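Local atomic coordinates of cobalamin biosynthesis protein CobN (Mycobacterium tuberculosis, PDB entry 7C6O), a protein that is the large, catalytic subunit of cobaltochelatase, the enzyme that inserts cobalt into the corrin ring during cobalamin biosynthesis. Residues Ala927-Gly930 and Arg931-Asp935. Sequence-based numbering, arbitrary orientation.
Sequences AELG and RPRID
L929, the last residue of a short helix, packs its isobutyl group against R931 just past the turn and reaches on to R933. The van der Waals contact is made by the leucine branch, CG and both methyls. CD1 lies over one face of the R931 guanidinium, 3.8 Å above the plane and displaced toward its rim, while CD2 approaches the same group at NH1 (3.8 Å). CD2 also meets the backbone O of R931 at 3.5 Å and, at 3.9 Å, CG of R933, whose aliphatic chain runs extended beyond that point. With CG of L929 opposite its own backbone N (chi1 -158°), the branch is carried toward R931, and CD2 alone reaches on to R933.

The turn itself is made at G930, which leaves the helix with positive phi. R931 then folds back: its chi1 of 58° sets CG between backbone N and carbonyl carbon, 3.4 Å from L929 O, and a bend at chi2 turns a guanidinium face toward the leucine methyls, the two side chains crossing at a slant.

Among polar contacts, R931 NH1 donates to P932 O at 2.9 Å with an N-H...O angle of 147°. This acceptor lies almost in the guanidinium plane, which fits a group held in a fixed rotation; NH1 also bonds L904 O, and NH2 bonds A903 O. The R933 guanidinium is held by M924 O, L905 O and a salt bridge to E967.

A positive-phi glycine thus ends helix 926-929, and the following loop leads into strand 935-940, between 880-885 and 995-997 in the mixed sheet, with both arginines tied to the end of helix 896-905 and P932 and I934 packed on Y973 of helix 973-985.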
loop_
_atom_site.group_PDB
_atom_site.type_symbol
_atom_site.label_atom_id
_atom_site.label_comp_id
_atom_site.label_asym_id
_atom_site.label_seq_id
_atom_site.Cartn_x
_atom_site.Cartn_y
_atom_site.Cartn_z
ATOM N N ALA A 927 -17.232 -33.485 1.843
ATOM C CA ALA A 927 -18.262 -33.708 2.853
ATOM C C ALA A 927 -18.314 -32.559 3.852
ATOM O O ALA A 927 -19.399 -32.157 4.291
ATOM C CB ALA A 927 -18.013 -35.037 3.570
ATOM N N GLU A 928 -17.153 -32.014 4.225
ATOM C CA GLU A 928 -17.136 -30.875 5.137
ATOM C C GLU A 928 -17.579 -29.599 4.435
ATOM O O GLU A 928 -18.278 -28.767 5.026
ATOM C CB GLU A 928 -15.738 -30.693 5.728
ATOM C CG GLU A 928 -15.615 -29.478 6.632
ATOM C CD GLU A 928 -14.183 -29.183 7.028
ATOM O OE1 GLU A 928 -13.265 -29.826 6.475
ATOM O OE2 GLU A 928 -13.978 -28.305 7.892
ATOM N N LEU A 929 -17.178 -29.426 3.174
ATOM C CA LEU A 929 -17.549 -28.227 2.430
ATOM C C LEU A 929 -19.051 -28.155 2.191
ATOM O O LEU A 929 -19.623 -27.058 2.175
ATOM C CB LEU A 929 -16.786 -28.194 1.103
ATOM C CG LEU A 929 -16.599 -26.858 0.387
ATOM C CD1 LEU A 929 -15.951 -25.841 1.310
ATOM C CD2 LEU A 929 -15.757 -27.057 -0.864
ATOM N N GLY A 930 -19.707 -29.302 2.017
ATOM C CA GLY A 930 -21.141 -29.326 1.799
ATOM C C GLY A 930 -21.597 -28.748 0.481
ATOM O O GLY A 930 -22.801 -28.557 0.286
ATOM N N ARG A 931 -20.672 -28.472 -0.430
ATOM C CA ARG A 931 -20.977 -27.815 -1.691
ATOM C C ARG A 931 -19.786 -28.006 -2.618
ATOM O O ARG A 931 -18.700 -28.379 -2.161
ATOM C CB ARG A 931 -21.264 -26.322 -1.479
ATOM C CG ARG A 931 -20.120 -25.581 -0.826
ATOM C CD ARG A 931 -19.965 -24.202 -1.418
ATOM N NE ARG A 931 -18.992 -23.404 -0.680
ATOM C CZ ARG A 931 -17.721 -23.249 -1.036
ATOM N NH1 ARG A 931 -17.254 -23.835 -2.131
ATOM N NH2 ARG A 931 -16.917 -22.500 -0.296
ATOM N N PRO A 932 -19.956 -27.775 -3.921
ATOM C CA PRO A 932 -18.819 -27.927 -4.834
ATOM C C PRO A 932 -17.750 -26.881 -4.572
ATOM O O PRO A 932 -18.027 -25.774 -4.103
ATOM C CB PRO A 932 -19.443 -27.735 -6.223
ATOM C CG PRO A 932 -20.901 -27.947 -6.034
ATOM C CD PRO A 932 -21.206 -27.486 -4.648
ATOM N N ARG A 933 -16.509 -27.252 -4.875
ATOM C CA ARG A 933 -15.453 -26.259 -4.984
ATOM C C ARG A 933 -15.771 -25.330 -6.148
ATOM O O ARG A 933 -15.970 -25.786 -7.279
ATOM C CB ARG A 933 -14.097 -26.934 -5.191
ATOM C CG ARG A 933 -13.732 -27.947 -4.121
ATOM C CD ARG A 933 -12.278 -28.383 -4.234
ATOM N NE ARG A 933 -12.006 -29.561 -3.418
ATOM C CZ ARG A 933 -11.750 -29.529 -2.115
ATOM N NH1 ARG A 933 -11.726 -28.371 -1.468
ATOM N NH2 ARG A 933 -11.521 -30.657 -1.455
ATOM N N ILE A 934 -15.847 -24.036 -5.866
ATOM C CA ILE A 934 -16.187 -23.040 -6.875
ATOM C C ILE A 934 -14.898 -22.534 -7.507
ATOM O O ILE A 934 -13.940 -22.202 -6.801
ATOM C CB ILE A 934 -16.993 -21.884 -6.258
ATOM C CG1 ILE A 934 -18.186 -22.420 -5.455
ATOM C CG2 ILE A 934 -17.456 -20.920 -7.339
ATOM C CD1 ILE A 934 -19.230 -23.147 -6.286
ATOM N N ASP A 935 -14.869 -22.481 -8.836
ATOM C CA ASP A 935 -13.713 -21.936 -9.534
ATOM C C ASP A 935 -13.612 -20.436 -9.280
ATOM O O ASP A 935 -14.617 -19.744 -9.096
ATOM C CB ASP A 935 -13.814 -22.219 -11.035
ATOM C CG ASP A 935 -12.454 -22.328 -11.708
ATOM O OD1 ASP A 935 -11.424 -22.085 -11.047
ATOM O OD2 ASP A 935 -12.417 -22.669 -12.909
#